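Local atomic coordinates of glycosyl hydrolase, BNR repeat (Ralstonia eutropha, PDB entry 3B7F), a protein that is a putative glycosyl hydrolase with BNR repeats, built as a seven-bladed beta-propeller and probably related to non-viral sialidases, its substrate not established. Residues G280-R288 / V341-A352; T56-P67 / I385-P393. All blocks are in the same frame, centred on the assembly; numbering follows the deposited sequence.

Interaction 1 (G280-R288 / V341-A352); sequences GFPIVVHQR and VKRQAMTADAHA
R288 reaches across the contact and grips two backbone carbonyls in a row with one guanidinium group. R288 NH2 donates to H351 O at 3.0 Å in a nearly straight bond of 173°. R288 NH1 donates to A350 O at 3.1 Å, less straight at 144°. Both donors lie above the carbonyl planes. H351 O sits in the guanidinium plane, and A350 O is tilted from it. The bend at chi3 (-62°) turns the group toward these oxygens, while H286 CE1 lies over one guanidinium face, toward its rim. The H286 ring also accepts from R288 N through ND1. On the other side, an Asx turn from D349 OD1 to H351 N shapes the loop that offers the carbonyls. D349 OD2 is held by R42 and Y357. Strands 282-285 and 346-348 are the innermost strands of consecutive propeller blades. They run nearly parallel with axes 6.7 Å apart, too far for direct backbone pairing, and side chains fill the gap. V284 splits its two branches between M346 and A348: CG1 meets A348 CB closely at 3.4 Å, and CG2 lies 3.7 Å from M346 CB. The selenomethionine M346 crosses P282 at about a right angle, its CE 3.5 Å from P282 CG. At one end, water 1 joins F281 N to V341 O, and F281 CB packs on R343 N at 3.5 Å. The F281 ring and R343 guanidinium meet obliquely, and R343 NH1 bonds to S197. Toward the other end, water 2 bridges Q287 N and D349 O.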
loop_
_atom_site.group_PDB
_atom_site.type_symbol
_atom_site.label_atom_id
_atom_site.label_comp_id
_atom_site.label_asym_id
_atom_site.label_seq_id
_atom_site.Cartn_x
_atom_site.Cartn_y
_atom_site.Cartn_z
ATOM N N GLY A 280 -13.369 -1.594 -0.951
ATOM C CA GLY A 280 -12.280 -2.007 -1.835
ATOM C C GLY A 280 -11.040 -2.095 -0.995
ATOM O O GLY A 280 -11.127 -1.992 0.223
ATOM N N PHE A 281 -9.896 -2.341 -1.636
ATOM C CA PHE A 281 -8.592 -2.424 -0.945
ATOM C C PHE A 281 -7.576 -1.305 -1.173
ATOM O O PHE A 281 -7.171 -0.644 -0.197
ATOM C CB PHE A 281 -7.955 -3.816 -1.192
ATOM C CG PHE A 281 -8.703 -4.944 -0.516
ATOM C CD1 PHE A 281 -8.613 -5.119 0.858
ATOM C CD2 PHE A 281 -9.472 -5.838 -1.251
ATOM C CE1 PHE A 281 -9.302 -6.141 1.496
ATOM C CE2 PHE A 281 -10.159 -6.861 -0.629
ATOM C CZ PHE A 281 -10.075 -7.015 0.753
ATOM N N PRO A 282 -7.143 -1.071 -2.425
ATOM C CA PRO A 282 -6.118 -0.015 -2.635
ATOM C C PRO A 282 -6.650 1.434 -2.793
ATOM O O PRO A 282 -7.828 1.650 -3.123
ATOM C CB PRO A 282 -5.517 -0.423 -3.978
ATOM C CG PRO A 282 -6.693 -0.989 -4.725
ATOM C CD PRO A 282 -7.547 -1.676 -3.717
ATOM N N ILE A 283 -5.780 2.404 -2.543
ATOM C CA ILE A 283 -6.062 3.814 -2.843
ATOM C C ILE A 283 -4.741 4.430 -3.355
ATOM O O ILE A 283 -3.681 4.129 -2.829
ATOM C CB ILE A 283 -6.696 4.593 -1.643
ATOM C CG1 ILE A 283 -7.324 5.911 -2.121
ATOM C CG2 ILE A 283 -5.678 4.839 -0.506
ATOM C CD1 ILE A 283 -8.419 6.486 -1.194
ATOM N N VAL A 284 -4.810 5.272 -4.381
ATOM C CA VAL A 284 -3.623 5.892 -4.987
ATOM C C VAL A 284 -3.922 7.353 -5.253
ATOM O O VAL A 284 -5.014 7.668 -5.684
ATOM C CB VAL A 284 -3.219 5.159 -6.333
ATOM C CG1 VAL A 284 -2.180 5.964 -7.114
ATOM C CG2 VAL A 284 -2.723 3.759 -6.043
ATOM N N VAL A 285 -2.957 8.233 -5.007
ATOM C CA VAL A 285 -3.127 9.683 -5.232
ATOM C C VAL A 285 -2.247 10.162 -6.376
ATOM O O VAL A 285 -1.193 9.617 -6.604
ATOM C CB VAL A 285 -2.796 10.501 -3.969
ATOM C CG1 VAL A 285 -3.481 9.930 -2.811
ATOM C CG2 VAL A 285 -1.255 10.563 -3.694
ATOM N N HIS A 286 -2.719 11.147 -7.128
ATOM C CA HIS A 286 -1.953 11.776 -8.201
ATOM C C HIS A 286 -0.797 12.531 -7.507
ATOM O O HIS A 286 -1.027 13.271 -6.581
ATOM C CB HIS A 286 -2.877 12.713 -8.972
ATOM C CG HIS A 286 -2.277 13.348 -10.188
ATOM N ND1 HIS A 286 -1.249 14.262 -10.132
ATOM C CD2 HIS A 286 -2.628 13.266 -11.491
ATOM C CE1 HIS A 286 -0.969 14.690 -11.348
ATOM N NE2 HIS A 286 -1.806 14.117 -12.191
ATOM N N GLN A 287 0.440 12.294 -7.932
ATOM C CA GLN A 287 1.638 12.934 -7.343
ATOM C C GLN A 287 1.588 14.451 -7.116
ATOM O O GLN A 287 2.043 14.933 -6.089
ATOM C CB GLN A 287 2.859 12.662 -8.217
ATOM C CG GLN A 287 3.620 11.429 -7.828
ATOM C CD GLN A 287 4.420 11.631 -6.572
ATOM O OE1 GLN A 287 5.074 12.660 -6.403
ATOM N NE2 GLN A 287 4.376 10.650 -5.685
ATOM N N ARG A 288 1.059 15.161 -8.108
ATOM C CA ARG A 288 0.957 16.608 -8.110
ATOM C C ARG A 288 -0.389 17.223 -7.696
ATOM O O ARG A 288 -0.387 18.331 -7.186
ATOM C CB ARG A 288 1.338 17.124 -9.491
ATOM C CG ARG A 288 2.801 16.855 -9.784
ATOM C CD ARG A 288 3.212 17.343 -11.110
ATOM N NE ARG A 288 2.518 16.696 -12.224
ATOM C CZ ARG A 288 2.785 15.477 -12.694
ATOM N NH1 ARG A 288 3.741 14.722 -12.177
ATOM N NH2 ARG A 288 2.093 15.019 -13.735
ATOM N N VAL A 341 -8.354 -6.925 -6.628
ATOM C CA VAL A 341 -7.160 -6.052 -6.636
ATOM C C VAL A 341 -6.858 -5.785 -5.153
ATOM O O VAL A 341 -7.673 -5.211 -4.452
ATOM C CB VAL A 341 -7.387 -4.777 -7.475
ATOM C CG1 VAL A 341 -6.155 -3.782 -7.422
ATOM C CG2 VAL A 341 -7.689 -5.171 -8.898
ATOM N N LYS A 342 -5.718 -6.282 -4.671
ATOM C CA LYS A 342 -5.337 -6.170 -3.260
ATOM C C LYS A 342 -4.779 -4.753 -2.964
ATOM O O LYS A 342 -4.570 -3.954 -3.898
ATOM C CB LYS A 342 -4.365 -7.296 -2.871
ATOM C CG LYS A 342 -4.976 -8.707 -2.687
ATOM C CD LYS A 342 -3.840 -9.736 -2.613
ATOM C CE LYS A 342 -4.089 -10.931 -1.687
ATOM N NZ LYS A 342 -5.242 -11.759 -1.980
ATOM N N ARG A 343 -4.570 -4.464 -1.668
ATOM C CA ARG A 343 -4.163 -3.122 -1.153
ATOM C C ARG A 343 -2.979 -2.470 -1.781
ATOM O O ARG A 343 -2.984 -1.258 -1.936
ATOM C CB ARG A 343 -3.658 -3.185 0.274
ATOM C CG ARG A 343 -4.531 -3.600 1.251
ATOM C CD ARG A 343 -3.741 -4.238 2.382
ATOM N NE ARG A 343 -4.769 -5.085 2.961
ATOM C CZ ARG A 343 -5.412 -4.872 4.080
ATOM N NH1 ARG A 343 -5.092 -3.907 4.896
ATOM N NH2 ARG A 343 -6.363 -5.709 4.410
ATOM N N GLN A 344 -1.919 -3.263 -1.977
ATOM C CA GLN A 344 -0.660 -2.785 -2.532
ATOM C C GLN A 344 -0.590 -3.026 -4.028
ATOM O O GLN A 344 0.424 -2.713 -4.650
ATOM C CB GLN A 344 0.514 -3.495 -1.860
ATOM C CG GLN A 344 0.690 -3.203 -0.372
ATOM C CD GLN A 344 1.401 -4.336 0.333
ATOM O OE1 GLN A 344 0.910 -5.462 0.308
ATOM N NE2 GLN A 344 2.566 -4.050 0.963
ATOM N N ALA A 345 -1.655 -3.551 -4.613
ATOM C CA ALA A 345 -1.665 -3.910 -6.035
ATOM C C ALA A 345 -2.092 -2.801 -7.034
ATOM O O ALA A 345 -2.310 -3.104 -8.210
ATOM C CB ALA A 345 -2.476 -5.214 -6.229
HETATM N N MSE A 346 -2.243 -1.549 -6.589
HETATM C CA MSE A 346 -2.406 -0.390 -7.489
HETATM C C MSE A 346 -1.265 0.564 -7.235
HETATM O O MSE A 346 -0.846 0.710 -6.097
HETATM C CB MSE A 346 -3.660 0.452 -7.290
HETATM C CG MSE A 346 -4.894 -0.118 -7.812
HETATM SE SE MSE A 346 -6.180 1.260 -8.314
HETATM C CE MSE A 346 -6.337 1.937 -6.586
ATOM N N THR A 347 -0.801 1.229 -8.296
ATOM C CA THR A 347 0.251 2.230 -8.202
ATOM C C THR A 347 0.087 3.213 -9.347
ATOM O O THR A 347 -0.677 2.974 -10.297
ATOM C CB THR A 347 1.654 1.587 -8.250
ATOM O OG1 THR A 347 2.658 2.530 -7.869
ATOM C CG2 THR A 347 1.959 1.026 -9.646
ATOM N N ALA A 348 0.806 4.315 -9.238
ATOM C CA ALA A 348 0.763 5.341 -10.253
ATOM C C ALA A 348 2.177 5.862 -10.465
ATOM O O ALA A 348 3.006 5.760 -9.573
ATOM C CB ALA A 348 -0.244 6.469 -9.846
ATOM N N ASP A 349 2.471 6.328 -11.674
ATOM C CA ASP A 349 3.768 6.948 -11.976
ATOM C C ASP A 349 3.654 8.487 -11.772
ATOM O O ASP A 349 2.602 8.973 -11.359
ATOM C CB ASP A 349 4.281 6.527 -13.359
ATOM C CG ASP A 349 3.449 7.057 -14.512
ATOM O OD1 ASP A 349 3.010 8.224 -14.481
ATOM O OD2 ASP A 349 3.260 6.285 -15.483
ATOM N N ALA A 350 4.741 9.226 -12.047
ATOM C CA ALA A 350 4.785 10.684 -11.910
ATOM C C ALA A 350 4.996 11.358 -13.265
ATOM O O ALA A 350 5.489 12.474 -13.329
ATOM C CB ALA A 350 5.889 11.101 -10.905
ATOM N N HIS A 351 4.623 10.677 -14.357
ATOM C CA HIS A 351 4.718 11.258 -15.696
ATOM C C HIS A 351 3.567 12.215 -15.908
ATOM O O HIS A 351 2.694 12.337 -15.052
ATOM C CB HIS A 351 4.715 10.161 -16.768
ATOM C CG HIS A 351 6.024 9.459 -16.916
ATOM N ND1 HIS A 351 6.797 9.092 -15.835
ATOM C CD2 HIS A 351 6.666 9.006 -18.015
ATOM C CE1 HIS A 351 7.882 8.476 -16.268
ATOM N NE2 HIS A 351 7.820 8.398 -17.588
ATOM N N ALA A 352 3.596 12.910 -17.037
ATOM C CA ALA A 352 2.543 13.824 -17.455
ATOM C C ALA A 352 2.034 13.336 -18.809
ATOM O O ALA A 352 2.788 13.368 -19.782
ATOM C CB ALA A 352 3.068 15.248 -17.558
HETATM O O HOH W 1 -10.087 -3.614 -4.338
HETATM O O HOH W 2 0.864 9.879 -9.293
#

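Interaction 2 (T56-P67 / I385-P393); sequences TIHHIVQDPREP and IYAVQSARP
The blade closed by both chain termini meets the next blade here, innermost strand to innermost strand. Strand 385-391 closes the N-terminal blade by pairing with strand 24-29, and strand 56-62 opens the next. Q62 makes the main polar link. With CG anti to the backbone N (chi1 178°) and the chain extended, its amide reaches the backbone of R392. Q62 OE1 accepts from R392 N at 2.8 Å, and Q62 NE2 donates to R392 O at 2.7 Å, both nearly straight. NE2 also donates to P67 O, so the amide is held at both ends. P67 lies alongside R392, with P67 CG 3.3 Å from R392 NH1. In the middle, Q389 packs CB against I60 O at 3.4 Å. Water 3 donates to Q389 OE1 and is weakly bound to H59 NE2, while water 4 links Q62 N to S390 O. At the far end, the H58 and Y386 rings stack face to face, centroids 4.9 Å apart and planes at 26°. T56 CG2 touches Y386 CE2. Y386 and A387 form a classic beta bulge opposite A28. Pairing the C-terminal strand into the N-terminal blade is the "Velcro" closure typical of beta-propellers.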
loop_
_atom_site.group_PDB
_atom_site.type_symbol
_atom_site.label_atom_id
_atom_site.label_comp_id
_atom_site.label_asym_id
_atom_site.label_seq_id
_atom_site.Cartn_x
_atom_site.Cartn_y
_atom_site.Cartn_z
ATOM N N THR A 56 7.265 -16.429 -1.704
ATOM C CA THR A 56 6.115 -15.548 -1.569
ATOM C C THR A 56 6.685 -14.159 -1.352
ATOM O O THR A 56 7.398 -13.943 -0.376
ATOM C CB THR A 56 5.229 -15.973 -0.380
ATOM O OG1 THR A 56 4.774 -17.306 -0.606
ATOM C CG2 THR A 56 4.016 -15.062 -0.232
ATOM N N ILE A 57 6.399 -13.239 -2.275
ATOM C CA ILE A 57 6.925 -11.895 -2.216
ATOM C C ILE A 57 5.782 -10.968 -1.870
ATOM O O ILE A 57 4.795 -10.893 -2.602
ATOM C CB ILE A 57 7.588 -11.430 -3.555
ATOM C CG1 ILE A 57 8.479 -12.529 -4.173
ATOM C CG2 ILE A 57 8.327 -10.075 -3.328
ATOM C CD1 ILE A 57 9.602 -13.107 -3.261
ATOM N N HIS A 58 5.938 -10.237 -0.774
ATOM C CA HIS A 58 4.904 -9.326 -0.307
ATOM C C HIS A 58 4.952 -7.880 -0.766
ATOM O O HIS A 58 3.903 -7.251 -0.870
ATOM C CB HIS A 58 4.842 -9.381 1.223
ATOM C CG HIS A 58 4.164 -10.612 1.707
ATOM N ND1 HIS A 58 2.788 -10.717 1.738
ATOM C CD2 HIS A 58 4.655 -11.814 2.093
ATOM C CE1 HIS A 58 2.463 -11.929 2.157
ATOM N NE2 HIS A 58 3.576 -12.613 2.376
ATOM N N HIS A 59 6.135 -7.347 -1.003
ATOM C CA HIS A 59 6.281 -5.951 -1.355
ATOM C C HIS A 59 7.681 -5.700 -1.914
ATOM O O HIS A 59 8.649 -6.229 -1.385
ATOM C CB HIS A 59 6.051 -5.115 -0.098
ATOM C CG HIS A 59 5.570 -3.713 -0.340
ATOM N ND1 HIS A 59 5.645 -2.752 0.635
ATOM C CD2 HIS A 59 5.007 -3.109 -1.416
ATOM C CE1 HIS A 59 5.125 -1.623 0.182
ATOM N NE2 HIS A 59 4.708 -1.824 -1.051
ATOM N N ILE A 60 7.766 -4.927 -2.998
ATOM C CA ILE A 60 9.049 -4.580 -3.607
ATOM C C ILE A 60 8.975 -3.068 -3.750
ATOM O O ILE A 60 8.048 -2.558 -4.396
ATOM C CB ILE A 60 9.329 -5.263 -4.993
ATOM C CG1 ILE A 60 8.922 -6.746 -5.014
ATOM C CG2 ILE A 60 10.817 -5.118 -5.340
ATOM C CD1 ILE A 60 8.930 -7.349 -6.386
ATOM N N VAL A 61 9.902 -2.359 -3.107
ATOM C CA VAL A 61 9.904 -0.903 -3.109
ATOM C C VAL A 61 11.287 -0.364 -3.459
ATOM O O VAL A 61 12.286 -0.856 -2.959
ATOM C CB VAL A 61 9.489 -0.354 -1.744
ATOM C CG1 VAL A 61 9.428 1.179 -1.789
ATOM C CG2 VAL A 61 8.151 -0.963 -1.292
ATOM N N GLN A 62 11.320 0.640 -4.328
ATOM C CA GLN A 62 12.539 1.355 -4.687
ATOM C C GLN A 62 12.719 2.512 -3.709
ATOM O O GLN A 62 11.728 3.138 -3.315
ATOM C CB GLN A 62 12.408 1.955 -6.066
ATOM C CG GLN A 62 13.614 2.757 -6.527
ATOM C CD GLN A 62 13.436 3.244 -7.916
ATOM O OE1 GLN A 62 12.476 3.947 -8.222
ATOM N NE2 GLN A 62 14.344 2.860 -8.786
ATOM N N ASP A 63 13.973 2.798 -3.348
ATOM C CA ASP A 63 14.299 3.949 -2.524
ATOM C C ASP A 63 14.268 5.158 -3.481
ATOM O O ASP A 63 15.112 5.242 -4.376
ATOM C CB ASP A 63 15.690 3.785 -1.896
ATOM C CG ASP A 63 15.972 4.778 -0.788
ATOM O OD1 ASP A 63 15.306 5.822 -0.723
ATOM O OD2 ASP A 63 16.870 4.495 0.038
ATOM N N PRO A 64 13.308 6.092 -3.303
ATOM C CA PRO A 64 13.286 7.249 -4.197
ATOM C C PRO A 64 14.433 8.231 -3.903
ATOM O O PRO A 64 14.724 9.069 -4.741
ATOM C CB PRO A 64 11.910 7.892 -3.934
ATOM C CG PRO A 64 11.572 7.519 -2.586
ATOM C CD PRO A 64 12.243 6.188 -2.287
ATOM N N ARG A 65 15.058 8.118 -2.726
ATOM C CA ARG A 65 16.226 8.913 -2.387
ATOM C C ARG A 65 17.448 8.465 -3.178
ATOM O O ARG A 65 18.281 9.286 -3.495
ATOM C CB ARG A 65 16.534 8.819 -0.891
ATOM C CG ARG A 65 15.410 9.385 0.003
ATOM C CD ARG A 65 15.593 8.965 1.435
ATOM N NE ARG A 65 15.460 7.526 1.562
ATOM C CZ ARG A 65 15.520 6.838 2.696
ATOM N NH1 ARG A 65 15.621 7.427 3.877
ATOM N NH2 ARG A 65 15.406 5.525 2.635
ATOM N N GLU A 66 17.549 7.164 -3.453
ATOM C CA GLU A 66 18.674 6.536 -4.161
ATOM C C GLU A 66 18.093 5.439 -5.052
ATOM O O GLU A 66 18.026 4.284 -4.645
ATOM C CB GLU A 66 19.675 5.949 -3.168
ATOM C CG GLU A 66 20.164 6.931 -2.116
ATOM C CD GLU A 66 21.192 6.349 -1.176
ATOM O OE1 GLU A 66 22.135 5.706 -1.699
ATOM O OE2 GLU A 66 21.059 6.573 0.064
ATOM N N PRO A 67 17.663 5.780 -6.281
ATOM C CA PRO A 67 16.934 4.819 -7.154
ATOM C C PRO A 67 17.592 3.462 -7.407
ATOM O O PRO A 67 16.901 2.519 -7.744
ATOM C CB PRO A 67 16.804 5.587 -8.474
ATOM C CG PRO A 67 16.832 6.995 -8.076
ATOM C CD PRO A 67 17.835 7.070 -6.963
ATOM N N ILE A 385 -1.052 -11.906 -7.644
ATOM C CA ILE A 385 -0.358 -10.642 -7.358
ATOM C C ILE A 385 -0.777 -9.977 -6.022
ATOM O O ILE A 385 -1.962 -9.682 -5.778
ATOM C CB ILE A 385 -0.517 -9.627 -8.546
ATOM C CG1 ILE A 385 0.049 -10.211 -9.857
ATOM C CG2 ILE A 385 0.150 -8.296 -8.226
ATOM C CD1 ILE A 385 -0.497 -9.517 -11.220
ATOM N N TYR A 386 0.228 -9.756 -5.176
ATOM C CA TYR A 386 0.108 -9.060 -3.876
ATOM C C TYR A 386 0.353 -7.543 -4.009
ATOM O O TYR A 386 -0.418 -6.757 -3.475
ATOM C CB TYR A 386 1.080 -9.619 -2.811
ATOM C CG TYR A 386 0.725 -10.970 -2.241
ATOM C CD1 TYR A 386 -0.458 -11.152 -1.550
ATOM C CD2 TYR A 386 1.580 -12.048 -2.324
ATOM C CE1 TYR A 386 -0.805 -12.390 -1.003
ATOM C CE2 TYR A 386 1.239 -13.301 -1.761
ATOM C CZ TYR A 386 0.039 -13.461 -1.116
ATOM O OH TYR A 386 -0.357 -14.660 -0.535
ATOM N N ALA A 387 1.372 -7.151 -4.775
ATOM C CA ALA A 387 1.759 -5.756 -4.896
ATOM C C ALA A 387 2.313 -5.381 -6.257
ATOM O O ALA A 387 2.966 -6.185 -6.912
ATOM C CB ALA A 387 2.818 -5.422 -3.827
ATOM N N VAL A 388 2.061 -4.125 -6.643
ATOM C CA VAL A 388 2.562 -3.534 -7.878
ATOM C C VAL A 388 2.976 -2.150 -7.438
ATOM O O VAL A 388 2.205 -1.473 -6.785
ATOM C CB VAL A 388 1.532 -3.474 -9.007
ATOM C CG1 VAL A 388 2.160 -2.862 -10.256
ATOM C CG2 VAL A 388 0.964 -4.874 -9.308
ATOM N N GLN A 389 4.208 -1.776 -7.763
ATOM C CA GLN A 389 4.802 -0.531 -7.375
ATOM C C GLN A 389 5.585 0.101 -8.532
ATOM O O GLN A 389 6.371 -0.563 -9.185
ATOM C CB GLN A 389 5.734 -0.842 -6.219
ATOM C CG GLN A 389 6.424 0.311 -5.581
ATOM C CD GLN A 389 5.516 1.204 -4.754
ATOM O OE1 GLN A 389 4.811 0.736 -3.867
ATOM N NE2 GLN A 389 5.587 2.504 -5.010
ATOM N N SER A 390 5.374 1.386 -8.775
ATOM C CA SER A 390 6.157 2.105 -9.780
ATOM C C SER A 390 7.590 2.381 -9.275
ATOM O O SER A 390 7.850 2.429 -8.061
ATOM C CB SER A 390 5.483 3.405 -10.192
ATOM O OG SER A 390 5.238 4.238 -9.079
ATOM N N ALA A 391 8.515 2.514 -10.232
ATOM C CA ALA A 391 9.927 2.728 -9.967
ATOM C C ALA A 391 10.568 3.396 -11.172
ATOM O O ALA A 391 10.057 3.302 -12.305
ATOM C CB ALA A 391 10.633 1.409 -9.630
ATOM N N ARG A 392 11.651 4.108 -10.906
ATOM C CA ARG A 392 12.445 4.790 -11.934
ATOM C C ARG A 392 13.629 3.910 -12.255
ATOM O O ARG A 392 14.417 3.635 -11.363
ATOM C CB ARG A 392 12.968 6.139 -11.437
ATOM C CG ARG A 392 11.928 7.252 -11.531
ATOM C CD ARG A 392 12.367 8.616 -10.967
ATOM N NE ARG A 392 13.790 8.923 -11.186
ATOM C CZ ARG A 392 14.724 9.140 -10.241
ATOM N NH1 ARG A 392 14.441 9.165 -8.923
ATOM N NH2 ARG A 392 15.979 9.389 -10.626
ATOM N N PRO A 393 13.757 3.438 -13.503
ATOM C CA PRO A 393 14.950 2.643 -13.845
ATOM C C PRO A 393 16.194 3.512 -14.027
ATOM O O PRO A 393 17.234 3.184 -13.468
ATOM C CB PRO A 393 14.563 1.986 -15.158
ATOM C CG PRO A 393 13.581 2.928 -15.764
ATOM C CD PRO A 393 12.842 3.573 -14.650
HETATM O O HOH W 3 4.282 1.445 -1.298
HETATM O O HOH W 4 9.109 2.042 -5.760
#

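How the interactions relate
Both contacts join innermost strands of neighbouring blades, and both are partly buried. Segments 341-352 and 385-393 bring them together, with probable hydrogen bonds from S390 OG to A348 O and from V388 N to Q344 O. The middle differs. Interaction 1 fills it mainly with apolar side chains, whereas interaction 2 has glutamine, histidine and a bridging water. One end of each has an aromatic residue: in interaction 2 it stacks on a ring across the contact, in interaction 1 it meets a guanidinium obliquely. At the other end, a side chain binds backbone in both, an arginine in the first and a glutamine amide in the second. Interaction 2 joins sequence-distant segments near the chain ends, with its exposed P64 and R392.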